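Local coordinates for protein purine nucleoside phosphorylase (Caulobacter vibrioides, PDB 1XFJ) that probably acts as a purine nucleoside phosphorylase of the YfiH/LACC1 family, splitting inosine and S-methyl-5'-thioadenosine with phosphate and perhaps deaminating adenosine, at residues V9-L13 with R221-R227; V41-S45 with G89-P93; Y172-F178 with D200-L206; E234-S238 with Y250-L254. All coordinates share one frame. Numbering follows the deposited sequence.

Interaction 1: V9-L13 with R221-R227. With ACT (acetate ion), chain B.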
loop_
_atom_site.group_PDB
_atom_site.type_symbol
_atom_site.label_atom_id
_atom_site.label_comp_id
_atom_site.label_asym_id
_atom_site.label_seq_id
_atom_site.Cartn_x
_atom_site.Cartn_y
_atom_site.Cartn_z
ATOM N N VAL A 9 7.432 -7.979 6.086
ATOM C CA VAL A 9 6.248 -8.799 6.249
ATOM C C VAL A 9 6.043 -9.349 4.849
ATOM O O VAL A 9 5.941 -8.591 3.887
ATOM C CB VAL A 9 5.006 -7.975 6.643
ATOM C CG1 VAL A 9 3.765 -8.851 6.567
ATOM C CG2 VAL A 9 5.173 -7.422 8.052
ATOM N N GLN A 10 6.021 -10.666 4.723
ATOM C CA GLN A 10 5.815 -11.266 3.418
ATOM C C GLN A 10 4.603 -12.167 3.447
ATOM O O GLN A 10 4.219 -12.675 4.500
ATOM C CB GLN A 10 7.046 -12.055 2.993
ATOM C CG GLN A 10 8.216 -11.180 2.604
ATOM C CD GLN A 10 9.375 -11.992 2.087
ATOM O OE1 GLN A 10 9.918 -12.838 2.797
ATOM N NE2 GLN A 10 9.759 -11.749 0.841
ATOM N N SER A 11 4.002 -12.351 2.276
ATOM C CA SER A 11 2.816 -13.179 2.124
ATOM C C SER A 11 3.110 -14.512 1.451
ATOM O O SER A 11 3.857 -14.577 0.472
ATOM C CB SER A 11 1.767 -12.438 1.295
ATOM O OG SER A 11 0.761 -13.333 0.855
ATOM N N PRO A 12 2.525 -15.602 1.973
ATOM C CA PRO A 12 2.744 -16.925 1.385
ATOM C C PRO A 12 2.252 -16.968 -0.061
ATOM O O PRO A 12 2.743 -17.753 -0.872
ATOM C CB PRO A 12 1.934 -17.843 2.300
ATOM C CG PRO A 12 2.062 -17.178 3.624
ATOM C CD PRO A 12 1.854 -15.715 3.281
ATOM N N LEU A 13 1.286 -16.110 -0.382
ATOM C CA LEU A 13 0.729 -16.059 -1.728
ATOM C C LEU A 13 1.665 -15.464 -2.765
ATOM O O LEU A 13 1.442 -15.623 -3.965
ATOM C CB LEU A 13 -0.584 -15.276 -1.736
ATOM C CG LEU A 13 -1.829 -16.041 -1.288
ATOM C CD1 LEU A 13 -1.594 -16.623 0.083
ATOM C CD2 LEU A 13 -3.038 -15.120 -1.295
ATOM N N ARG A 221 -7.249 -14.942 -6.116
ATOM C CA ARG A 221 -6.251 -15.348 -5.127
ATOM C C ARG A 221 -5.864 -14.098 -4.358
ATOM O O ARG A 221 -5.152 -13.241 -4.873
ATOM C CB ARG A 221 -5.033 -15.942 -5.830
ATOM C CG ARG A 221 -5.358 -17.201 -6.606
ATOM C CD ARG A 221 -4.229 -17.604 -7.540
ATOM N NE ARG A 221 -4.521 -18.881 -8.180
ATOM C CZ ARG A 221 -4.460 -20.056 -7.560
ATOM N NH1 ARG A 221 -4.108 -20.115 -6.283
ATOM N NH2 ARG A 221 -4.766 -21.168 -8.210
ATOM N N ARG A 222 -6.322 -14.008 -3.116
ATOM C CA ARG A 222 -6.067 -12.821 -2.316
ATOM C C ARG A 222 -6.012 -13.099 -0.823
ATOM O O ARG A 222 -6.428 -14.161 -0.355
ATOM C CB ARG A 222 -7.179 -11.810 -2.586
ATOM C CG ARG A 222 -8.562 -12.410 -2.378
ATOM C CD ARG A 222 -9.691 -11.475 -2.780
ATOM N NE ARG A 222 -10.990 -12.014 -2.381
ATOM C CZ ARG A 222 -11.713 -12.866 -3.102
ATOM N NH1 ARG A 222 -11.281 -13.290 -4.285
ATOM N NH2 ARG A 222 -12.869 -13.313 -2.628
ATOM N N GLU A 223 -5.499 -12.122 -0.083
ATOM C CA GLU A 223 -5.420 -12.221 1.367
ATOM C C GLU A 223 -4.888 -10.930 1.969
ATOM O O GLU A 223 -4.308 -10.095 1.273
ATOM C CB GLU A 223 -4.498 -13.363 1.795
ATOM C CG GLU A 223 -3.022 -13.035 1.656
ATOM C CD GLU A 223 -2.160 -13.710 2.708
ATOM O OE1 GLU A 223 -0.939 -13.448 2.729
ATOM O OE2 GLU A 223 -2.698 -14.497 3.515
ATOM N N TRP A 224 -5.120 -10.771 3.268
ATOM C CA TRP A 224 -4.619 -9.629 4.019
ATOM C C TRP A 224 -3.606 -10.235 4.982
ATOM O O TRP A 224 -3.886 -11.263 5.602
ATOM C CB TRP A 224 -5.733 -8.945 4.813
ATOM C CG TRP A 224 -5.215 -7.852 5.714
ATOM C CD1 TRP A 224 -4.262 -6.924 5.403
ATOM C CD2 TRP A 224 -5.628 -7.563 7.059
ATOM N NE1 TRP A 224 -4.053 -6.080 6.463
ATOM C CE2 TRP A 224 -4.877 -6.447 7.495
ATOM C CE3 TRP A 224 -6.558 -8.135 7.937
ATOM C CZ2 TRP A 224 -5.026 -5.890 8.773
ATOM C CZ3 TRP A 224 -6.708 -7.580 9.213
ATOM C CH2 TRP A 224 -5.942 -6.467 9.615
ATOM N N VAL A 225 -2.434 -9.618 5.101
ATOM C CA VAL A 225 -1.398 -10.139 5.990
ATOM C C VAL A 225 -1.795 -10.054 7.462
ATOM O O VAL A 225 -1.120 -10.610 8.328
ATOM C CB VAL A 225 -0.055 -9.408 5.777
ATOM C CG1 VAL A 225 0.412 -9.607 4.344
ATOM C CG2 VAL A 225 -0.203 -7.928 6.095
ATOM N N GLY A 226 -2.885 -9.347 7.739
ATOM C CA GLY A 226 -3.370 -9.243 9.103
ATOM C C GLY A 226 -2.494 -8.533 10.120
ATOM O O GLY A 226 -2.394 -8.976 11.266
ATOM N N ARG A 227 -1.856 -7.443 9.713
ATOM C CA ARG A 227 -1.020 -6.666 10.625
ATOM C C ARG A 227 -1.656 -5.279 10.734
ATOM O O ARG A 227 -1.961 -4.650 9.719
ATOM C CB ARG A 227 0.419 -6.568 10.095
ATOM C CG ARG A 227 1.139 -7.917 9.988
ATOM C CD ARG A 227 1.254 -8.598 11.351
ATOM N NE ARG A 227 2.176 -7.894 12.239
ATOM C CZ ARG A 227 3.500 -8.026 12.211
ATOM N NH1 ARG A 227 4.073 -8.846 11.340
ATOM N NH2 ARG A 227 4.253 -7.330 13.051
HETATM C C ACT B . 7.637 -8.765 11.330
HETATM O O ACT B . 7.142 -8.681 12.481
HETATM O OXT ACT B . 7.294 -9.527 10.367
HETATM C CH3 ACT B . 8.798 -7.837 11.036
#
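Strand 221-224 enters the contact at R221 and R222, where L13 CD2 lies 3.6 Å from R222 C; the R222 side chain turns away to the helix 206-216. L13 CD2 also reaches E223 CG at 3.6 Å. The carboxylate of E223 provides the one hydrogen bond between the segments: S11 OG donates to E223 OE1 at 2.5 Å. The same S11 OG accepts from L13 N (3.1 Å), so the N-cap serine of the short helix 12-15 is tied to the strand. Strands 8-9 and 221-224 are outermost strands of two different sheets in this alpha-beta-beta-alpha fold; side chains, not backbone bonds, join the segments, which run nearly antiparallel (163° end to end). W224 points away; V225, just past the strand, packs its CB against V9 CG1 (3.9 Å). After G226, with positive phi, R227 brings NH1 to 3.7 Å from V9 CG2. Its guanidinium is salt-bridged to E232, and R227 NH2 donates to O of an acetate (3.2 Å), probably from the crystallisation liquor.

Interaction 2: V41-S45 with G89-P93; sequences VGRGS and GDARP
This is a polar, water-mediated surface contact between two loops, one joining strand 20-25 to helix 49-62 and the other joining strand 81-83 to strand 97-100. Neither segment has regular secondary structure, and the CA atoms of R43 and R92 are the nearest across the gap, 9.1 Å apart. G42 to S45 form a type I beta turn: S45 N donates to G42 O at 3.1 Å, and S45 OG, with chi1 p, donates to the same G42 O at 2.7 Å. R43 at the second position of the turn (-68/-20) extends its side chain (m, t, t) toward 89-93, so the turn carries the guanidinium to a water. There R43 NH1 donates to water 1 at 2.8 Å, which lies 2.5 Å from G89 O and 2.6 Å from A91 O, so one water joins a guanidinium to two carbonyls; no direct hydrogen bond crosses. G89 has positive phi (68/-121), which by itself favours glycine. R43 is also salt-bridged to E53 of helix 49-62. From the other loop R92 (m, t, m) reaches back over the turn, with R92 NH1 3.1 Å from R43 CB and 3.3 Å from G44 N; R92 NH1 and G44 N are both donors and do not bond.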
loop_
_atom_site.group_PDB
_atom_site.type_symbol
_atom_site.label_atom_id
_atom_site.label_comp_id
_atom_site.label_asym_id
_atom_site.label_seq_id
_atom_site.Cartn_x
_atom_site.Cartn_y
_atom_site.Cartn_z
ATOM N N VAL A 41 10.115 6.480 4.322
ATOM C CA VAL A 41 10.342 6.693 2.893
ATOM C C VAL A 41 9.561 7.876 2.318
ATOM O O VAL A 41 9.588 8.115 1.107
ATOM C CB VAL A 41 9.980 5.426 2.075
ATOM C CG1 VAL A 41 10.848 4.253 2.513
ATOM C CG2 VAL A 41 8.504 5.094 2.246
ATOM N N GLY A 42 8.886 8.624 3.188
ATOM C CA GLY A 42 8.096 9.763 2.747
ATOM C C GLY A 42 8.844 10.996 2.270
ATOM O O GLY A 42 9.297 11.816 3.073
ATOM N N ARG A 43 8.969 11.142 0.953
ATOM C CA ARG A 43 9.654 12.299 0.387
ATOM C C ARG A 43 8.855 13.583 0.627
ATOM O O ARG A 43 9.403 14.688 0.584
ATOM C CB ARG A 43 9.870 12.096 -1.116
ATOM C CG ARG A 43 11.082 11.246 -1.452
ATOM C CD ARG A 43 11.178 11.004 -2.946
ATOM N NE ARG A 43 12.474 10.457 -3.331
ATOM C CZ ARG A 43 12.788 10.093 -4.570
ATOM N NH1 ARG A 43 11.891 10.212 -5.541
ATOM N NH2 ARG A 43 14.001 9.626 -4.842
ATOM N N GLY A 44 7.563 13.429 0.893
ATOM C CA GLY A 44 6.716 14.585 1.129
ATOM C C GLY A 44 6.558 14.898 2.604
ATOM O O GLY A 44 5.804 15.800 2.976
ATOM N N SER A 45 7.268 14.154 3.446
ATOM C CA SER A 45 7.198 14.350 4.892
ATOM C C SER A 45 8.113 15.484 5.336
ATOM O O SER A 45 8.809 16.089 4.520
ATOM C CB SER A 45 7.588 13.063 5.624
ATOM O OG SER A 45 8.979 12.813 5.515
ATOM N N GLY A 89 14.025 8.372 -11.719
ATOM C CA GLY A 89 15.002 9.200 -11.040
ATOM C C GLY A 89 14.445 9.694 -9.721
ATOM O O GLY A 89 14.082 8.899 -8.855
ATOM N N ASP A 90 14.373 11.012 -9.565
ATOM C CA ASP A 90 13.842 11.602 -8.344
ATOM C C ASP A 90 12.473 12.200 -8.638
ATOM O O ASP A 90 11.925 12.962 -7.839
ATOM C CB ASP A 90 14.794 12.682 -7.818
ATOM C CG ASP A 90 14.934 13.853 -8.772
ATOM O OD1 ASP A 90 15.174 13.620 -9.976
ATOM O OD2 ASP A 90 14.813 15.009 -8.314
ATOM N N ALA A 91 11.924 11.847 -9.796
ATOM C CA ALA A 91 10.617 12.341 -10.201
ATOM C C ALA A 91 9.517 11.579 -9.478
ATOM O O ALA A 91 9.616 10.370 -9.264
ATOM C CB ALA A 91 10.447 12.200 -11.708
ATOM N N ARG A 92 8.470 12.300 -9.098
ATOM C CA ARG A 92 7.338 11.700 -8.408
ATOM C C ARG A 92 6.061 12.011 -9.181
ATOM O O ARG A 92 5.350 12.963 -8.868
ATOM C CB ARG A 92 7.237 12.246 -6.981
ATOM C CG ARG A 92 8.421 11.887 -6.097
ATOM C CD ARG A 92 8.225 12.387 -4.675
ATOM N NE ARG A 92 8.240 13.845 -4.596
ATOM C CZ ARG A 92 7.990 14.533 -3.486
ATOM N NH1 ARG A 92 7.704 13.896 -2.358
ATOM N NH2 ARG A 92 8.027 15.860 -3.499
ATOM N N PRO A 93 5.758 11.213 -10.217
ATOM C CA PRO A 93 4.543 11.462 -10.996
ATOM C C PRO A 93 3.297 11.266 -10.137
ATOM O O PRO A 93 3.284 10.426 -9.241
ATOM C CB PRO A 93 4.645 10.443 -12.131
ATOM C CG PRO A 93 5.396 9.321 -11.509
ATOM C CD PRO A 93 6.469 10.022 -10.713
HETATM O O HOH W 1 11.663 9.201 -8.124
#

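Interaction 3: Y172-F178 with D200-L206; sequences YEVGLEF and DKRFFDL
Backbone hydrogen bonds join strand 173-175 to strand 201-204 in antiparallel register, their short axes 4.6 Å apart at closest and 131° between directions. V174 and R202 are the hydrogen-bonded pair, V174 N to R202 O 2.8 Å and R202 N to V174 O 3.0 Å; F204 N to Y172 O (2.9 Å) extends the ladder. E173 and F203 form a non-hydrogen-bonded pair, CA atoms 4.6 Å apart. This is a beta ladder at the edge of a small three-stranded antiparallel sheet, in which 201-204 is the middle strand and 193-195 the other edge; G175 is the N-cap of helix 176-185, which follows directly. Aromatic contacts fill one side: the edge of F178 (chi1 t) meets the face of F204 (chi1 t), centroids 5.3 Å apart and planes at 66°, while Y172 CE2 touches F204 CD2 at 3.6 Å. F182 and F193 enlarge this cluster. V174 CG1 packs on F204 CB (4.1 Å), and L176 CD2 lies over one face of the R202 guanidinium, 3.6 Å from R202 NH1. Among polar contacts, R202 NH1 donates to K201 O (2.8 Å) and to E199 O, and water 2 accepts from L176 N (2.9 Å) and donates to D200 O (2.8 Å).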
loop_
_atom_site.group_PDB
_atom_site.type_symbol
_atom_site.label_atom_id
_atom_site.label_comp_id
_atom_site.label_asym_id
_atom_site.label_seq_id
_atom_site.Cartn_x
_atom_site.Cartn_y
_atom_site.Cartn_z
ATOM N N TYR A 172 -9.761 1.308 13.220
ATOM C CA TYR A 172 -10.283 2.342 12.328
ATOM C C TYR A 172 -11.652 2.922 12.692
ATOM O O TYR A 172 -12.679 2.484 12.175
ATOM C CB TYR A 172 -10.318 1.791 10.898
ATOM C CG TYR A 172 -10.273 2.842 9.805
ATOM C CD1 TYR A 172 -10.284 4.202 10.112
ATOM C CD2 TYR A 172 -10.241 2.470 8.461
ATOM C CE1 TYR A 172 -10.268 5.168 9.108
ATOM C CE2 TYR A 172 -10.223 3.427 7.449
ATOM C CZ TYR A 172 -10.241 4.770 7.780
ATOM O OH TYR A 172 -10.255 5.716 6.788
ATOM N N GLU A 173 -11.657 3.922 13.567
ATOM C CA GLU A 173 -12.903 4.564 13.978
ATOM C C GLU A 173 -13.304 5.635 12.965
ATOM O O GLU A 173 -12.463 6.418 12.517
ATOM C CB GLU A 173 -12.739 5.209 15.356
ATOM C CG GLU A 173 -14.008 5.877 15.863
ATOM C CD GLU A 173 -13.827 6.530 17.215
ATOM O OE1 GLU A 173 -13.259 7.641 17.274
ATOM O OE2 GLU A 173 -14.247 5.924 18.223
ATOM N N VAL A 174 -14.586 5.666 12.606
ATOM C CA VAL A 174 -15.082 6.655 11.653
ATOM C C VAL A 174 -16.439 7.209 12.082
ATOM O O VAL A 174 -17.098 6.647 12.963
ATOM C CB VAL A 174 -15.210 6.055 10.232
ATOM C CG1 VAL A 174 -13.868 5.489 9.786
ATOM C CG2 VAL A 174 -16.278 4.978 10.210
ATOM N N GLY A 175 -16.845 8.314 11.458
ATOM C CA GLY A 175 -18.119 8.933 11.784
ATOM C C GLY A 175 -19.255 8.509 10.869
ATOM O O GLY A 175 -19.064 7.690 9.969
ATOM N N LEU A 176 -20.437 9.079 11.091
ATOM C CA LEU A 176 -21.619 8.741 10.304
ATOM C C LEU A 176 -21.607 9.255 8.865
ATOM O O LEU A 176 -22.229 8.658 7.987
ATOM C CB LEU A 176 -22.879 9.233 11.021
ATOM C CG LEU A 176 -23.155 8.616 12.397
ATOM C CD1 LEU A 176 -24.389 9.260 13.008
ATOM C CD2 LEU A 176 -23.356 7.113 12.265
ATOM N N GLU A 177 -20.914 10.360 8.613
ATOM C CA GLU A 177 -20.849 10.886 7.254
ATOM C C GLU A 177 -20.027 9.910 6.416
ATOM O O GLU A 177 -20.285 9.720 5.226
ATOM C CB GLU A 177 -20.196 12.270 7.240
ATOM C CG GLU A 177 -18.735 12.290 7.674
ATOM C CD GLU A 177 -18.530 11.787 9.092
ATOM O OE1 GLU A 177 -19.160 12.339 10.021
ATOM O OE2 GLU A 177 -17.738 10.838 9.277
ATOM N N PHE A 178 -19.041 9.292 7.061
ATOM C CA PHE A 178 -18.157 8.312 6.431
ATOM C C PHE A 178 -18.985 7.069 6.119
ATOM O O PHE A 178 -18.973 6.558 4.998
ATOM C CB PHE A 178 -17.024 7.950 7.395
ATOM C CG PHE A 178 -15.963 7.064 6.799
ATOM C CD1 PHE A 178 -14.771 7.604 6.327
ATOM C CD2 PHE A 178 -16.141 5.684 6.744
ATOM C CE1 PHE A 178 -13.766 6.781 5.814
ATOM C CE2 PHE A 178 -15.148 4.853 6.234
ATOM C CZ PHE A 178 -13.955 5.404 5.768
ATOM N N ASP A 200 -22.751 7.376 17.326
ATOM C CA ASP A 200 -22.242 8.346 16.361
ATOM C C ASP A 200 -20.963 7.866 15.695
ATOM O O ASP A 200 -20.411 8.553 14.837
ATOM C CB ASP A 200 -21.973 9.702 17.022
ATOM C CG ASP A 200 -23.243 10.453 17.362
ATOM O OD1 ASP A 200 -24.281 10.209 16.710
ATOM O OD2 ASP A 200 -23.196 11.306 18.275
ATOM N N LYS A 201 -20.492 6.690 16.090
ATOM C CA LYS A 201 -19.269 6.142 15.516
ATOM C C LYS A 201 -19.453 4.716 15.016
ATOM O O LYS A 201 -20.432 4.042 15.344
ATOM C CB LYS A 201 -18.141 6.160 16.553
ATOM C CG LYS A 201 -17.793 7.538 17.113
ATOM C CD LYS A 201 -17.197 8.450 16.052
ATOM C CE LYS A 201 -16.645 9.730 16.677
ATOM N NZ LYS A 201 -16.107 10.669 15.653
ATOM N N ARG A 202 -18.487 4.269 14.223
ATOM C CA ARG A 202 -18.465 2.924 13.668
ATOM C C ARG A 202 -17.001 2.568 13.469
ATOM O O ARG A 202 -16.151 3.452 13.419
ATOM C CB ARG A 202 -19.146 2.886 12.296
ATOM C CG ARG A 202 -20.618 3.241 12.280
ATOM C CD ARG A 202 -21.476 2.104 12.807
ATOM N NE ARG A 202 -22.892 2.376 12.579
ATOM C CZ ARG A 202 -23.585 3.321 13.208
ATOM N NH1 ARG A 202 -22.996 4.086 14.116
ATOM N NH2 ARG A 202 -24.865 3.513 12.914
ATOM N N PHE A 203 -16.711 1.274 13.378
ATOM C CA PHE A 203 -15.353 0.820 13.101
ATOM C C PHE A 203 -15.431 0.307 11.669
ATOM O O PHE A 203 -16.313 -0.487 11.335
ATOM C CB PHE A 203 -14.931 -0.311 14.043
ATOM C CG PHE A 203 -14.386 0.165 15.362
ATOM C CD1 PHE A 203 -13.185 0.869 15.420
ATOM C CD2 PHE A 203 -15.073 -0.088 16.544
ATOM C CE1 PHE A 203 -12.677 1.316 16.641
ATOM C CE2 PHE A 203 -14.575 0.353 17.770
ATOM C CZ PHE A 203 -13.376 1.057 17.818
ATOM N N PHE A 204 -14.527 0.776 10.821
ATOM C CA PHE A 204 -14.511 0.369 9.424
ATOM C C PHE A 204 -13.432 -0.678 9.192
ATOM O O PHE A 204 -12.303 -0.534 9.660
ATOM C CB PHE A 204 -14.257 1.584 8.530
ATOM C CG PHE A 204 -14.201 1.267 7.061
ATOM C CD1 PHE A 204 -15.258 0.616 6.431
ATOM C CD2 PHE A 204 -13.106 1.661 6.295
ATOM C CE1 PHE A 204 -15.225 0.368 5.063
ATOM C CE2 PHE A 204 -13.067 1.417 4.924
ATOM C CZ PHE A 204 -14.128 0.770 4.307
ATOM N N ASP A 205 -13.799 -1.734 8.473
ATOM C CA ASP A 205 -12.874 -2.817 8.160
ATOM C C ASP A 205 -12.290 -2.556 6.773
ATOM O O ASP A 205 -12.779 -3.077 5.772
ATOM C CB ASP A 205 -13.620 -4.157 8.173
ATOM C CG ASP A 205 -12.682 -5.349 8.207
ATOM O OD1 ASP A 205 -11.520 -5.202 7.771
ATOM O OD2 ASP A 205 -13.108 -6.437 8.661
ATOM N N LEU A 206 -11.240 -1.741 6.721
ATOM C CA LEU A 206 -10.597 -1.398 5.459
ATOM C C LEU A 206 -10.045 -2.602 4.697
ATOM O O LEU A 206 -10.353 -2.789 3.520
ATOM C CB LEU A 206 -9.474 -0.382 5.705
ATOM C CG LEU A 206 -8.725 0.117 4.467
ATOM C CD1 LEU A 206 -9.672 0.857 3.540
ATOM C CD2 LEU A 206 -7.595 1.033 4.908
HETATM O O HOH W 2 -20.428 10.952 13.364
#

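Interaction 4: E234-S238 with Y250-L254; sequences EWFFS and YGRLL
The loop before helix 239-244 packs here against the residues that lead into strand 253-259, a buried contact. Both segments are extended around their closest CA pair, F237 and G251 (5.6 Å), with phi/psi of -80/157 and -75/159; the end-to-end directions of the touching parts differ by 128°. F237 (chi1 -67°, chi2 -59°) points toward the other segment and lays its ring over G251. G251 CA stands 3.6 Å from the centroid of the F237 ring, 9° off the normal, a CH-pi contact. A CB on residue 251 would fall 2.5 Å from F237 CE1, so the ring takes the space a side chain would need. F237 CB also lies 3.1 Å from G251 O. L253 (m, t) directs its end at the two phenylalanines: L253 CD2 meets F237 CD2 at 3.6 Å, and L253 CD1 meets F236 CD1 at 3.8 Å, with F236 at chi1 -50°. R252 (m, m, t) points away and folds back so that R252 NE donates to Y250 O (2.9 Å); R252 NH2 is salt-bridged to D249. S238, the N-cap of helix 239-244, also points away; S238 OG hydrogen-bonds D113 OD1 and caps R241 N. No hydrogen bond crosses between the segments, so the contact rests on ring-to-glycine and leucine-phenylalanine packing, which must outweigh the cost of burying F237 N, F237 O and G251 O without partners.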
loop_
_atom_site.group_PDB
_atom_site.type_symbol
_atom_site.label_atom_id
_atom_site.label_comp_id
_atom_site.label_asym_id
_atom_site.label_seq_id
_atom_site.Cartn_x
_atom_site.Cartn_y
_atom_site.Cartn_z
ATOM N N GLU A 234 5.443 -0.938 17.525
ATOM C CA GLU A 234 6.768 -1.550 17.493
ATOM C C GLU A 234 7.245 -1.718 16.053
ATOM O O GLU A 234 8.434 -1.567 15.755
ATOM C CB GLU A 234 6.717 -2.926 18.165
ATOM C CG GLU A 234 8.003 -3.746 18.052
ATOM C CD GLU A 234 7.833 -5.183 18.527
ATOM O OE1 GLU A 234 6.755 -5.512 19.069
ATOM O OE2 GLU A 234 8.779 -5.988 18.363
ATOM N N TRP A 235 6.303 -2.015 15.164
ATOM C CA TRP A 235 6.628 -2.267 13.768
ATOM C C TRP A 235 6.121 -1.293 12.714
ATOM O O TRP A 235 6.675 -1.244 11.619
ATOM C CB TRP A 235 6.137 -3.665 13.382
ATOM C CG TRP A 235 6.733 -4.757 14.193
ATOM C CD1 TRP A 235 6.127 -5.474 15.186
ATOM C CD2 TRP A 235 8.065 -5.261 14.087
ATOM N NE1 TRP A 235 7.004 -6.399 15.705
ATOM C CE2 TRP A 235 8.202 -6.288 15.049
ATOM C CE3 TRP A 235 9.160 -4.945 13.272
ATOM C CZ2 TRP A 235 9.391 -7.001 15.217
ATOM C CZ3 TRP A 235 10.344 -5.657 13.441
ATOM C CH2 TRP A 235 10.447 -6.673 14.406
ATOM N N PHE A 236 5.086 -0.520 13.019
ATOM C CA PHE A 236 4.534 0.364 11.993
ATOM C C PHE A 236 4.248 1.809 12.368
ATOM O O PHE A 236 3.934 2.116 13.518
ATOM C CB PHE A 236 3.235 -0.247 11.456
ATOM C CG PHE A 236 3.367 -1.688 11.049
ATOM C CD1 PHE A 236 4.151 -2.049 9.954
ATOM C CD2 PHE A 236 2.734 -2.688 11.778
ATOM C CE1 PHE A 236 4.303 -3.389 9.592
ATOM C CE2 PHE A 236 2.879 -4.033 11.427
ATOM C CZ PHE A 236 3.665 -4.382 10.333
ATOM N N PHE A 237 4.370 2.689 11.375
ATOM C CA PHE A 237 4.054 4.103 11.539
ATOM C C PHE A 237 2.530 4.109 11.415
ATOM O O PHE A 237 1.958 3.197 10.813
ATOM C CB PHE A 237 4.626 4.942 10.393
ATOM C CG PHE A 237 6.126 5.006 10.357
ATOM C CD1 PHE A 237 6.844 5.503 11.438
ATOM C CD2 PHE A 237 6.819 4.598 9.223
ATOM C CE1 PHE A 237 8.236 5.593 11.388
ATOM C CE2 PHE A 237 8.206 4.684 9.162
ATOM C CZ PHE A 237 8.916 5.183 10.249
ATOM N N SER A 238 1.875 5.125 11.962
ATOM C CA SER A 238 0.416 5.207 11.893
ATOM C C SER A 238 -0.091 6.643 11.950
ATOM O O SER A 238 0.144 7.354 12.930
ATOM C CB SER A 238 -0.210 4.408 13.038
ATOM O OG SER A 238 -1.615 4.606 13.085
ATOM N N TYR A 250 4.100 12.125 10.283
ATOM C CA TYR A 250 4.349 10.724 10.592
ATOM C C TYR A 250 5.218 10.090 9.521
ATOM O O TYR A 250 5.300 10.590 8.400
ATOM C CB TYR A 250 3.021 9.970 10.694
ATOM C CG TYR A 250 2.052 10.321 9.587
ATOM C CD1 TYR A 250 2.080 9.657 8.362
ATOM C CD2 TYR A 250 1.145 11.367 9.749
ATOM C CE1 TYR A 250 1.225 10.033 7.318
ATOM C CE2 TYR A 250 0.294 11.748 8.722
ATOM C CZ TYR A 250 0.336 11.084 7.512
ATOM O OH TYR A 250 -0.507 11.486 6.502
ATOM N N GLY A 251 5.878 8.996 9.884
ATOM C CA GLY A 251 6.722 8.296 8.936
ATOM C C GLY A 251 5.836 7.524 7.978
ATOM O O GLY A 251 4.672 7.258 8.290
ATOM N N ARG A 252 6.380 7.174 6.815
ATOM C CA ARG A 252 5.631 6.434 5.805
ATOM C C ARG A 252 6.288 5.082 5.538
ATOM O O ARG A 252 7.507 4.992 5.385
ATOM C CB ARG A 252 5.566 7.226 4.490
ATOM C CG ARG A 252 5.345 8.727 4.661
ATOM C CD ARG A 252 4.095 9.034 5.468
ATOM N NE ARG A 252 4.040 10.445 5.843
ATOM C CZ ARG A 252 3.830 11.441 4.989
ATOM N NH1 ARG A 252 3.644 11.184 3.700
ATOM N NH2 ARG A 252 3.822 12.695 5.422
ATOM N N LEU A 253 5.466 4.038 5.486
ATOM C CA LEU A 253 5.937 2.682 5.228
ATOM C C LEU A 253 5.876 2.393 3.737
ATOM O O LEU A 253 4.939 2.807 3.060
ATOM C CB LEU A 253 5.038 1.676 5.935
ATOM C CG LEU A 253 4.887 1.824 7.442
ATOM C CD1 LEU A 253 3.639 1.071 7.904
ATOM C CD2 LEU A 253 6.139 1.284 8.118
ATOM N N LEU A 254 6.860 1.662 3.230
ATOM C CA LEU A 254 6.860 1.316 1.819
ATOM C C LEU A 254 6.472 -0.146 1.646
ATOM O O LEU A 254 6.772 -0.980 2.493
ATOM C CB LEU A 254 8.243 1.530 1.203
ATOM C CG LEU A 254 8.249 1.411 -0.326
ATOM C CD1 LEU A 254 7.563 2.628 -0.915
ATOM C CD2 LEU A 254 9.667 1.309 -0.853
#

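Overall arrangement
Interaction 4 is the buried member of the set, apolar and without a hydrogen bond across it; interaction 2 is a surface contact relying on water, and interactions 1 and 3 are partly buried, combining apolar packing with hydrogen bonds. Interaction 4 touches two others. R227 and V9 of interaction 1 pack on F236, and R227 also meets W235 in a cation-pi contact; V41 N lies 3.2 Å from R252 O, a probable hydrogen bond linking interaction 2. Interactions 1 and 2 lie on opposite sides of the chain's centre. Interaction 3, in the separate small sheet, touches none of the others; its nearest atoms are about 6 Å from those of interaction 1. It alone among the four is a backbone-bonded strand pair.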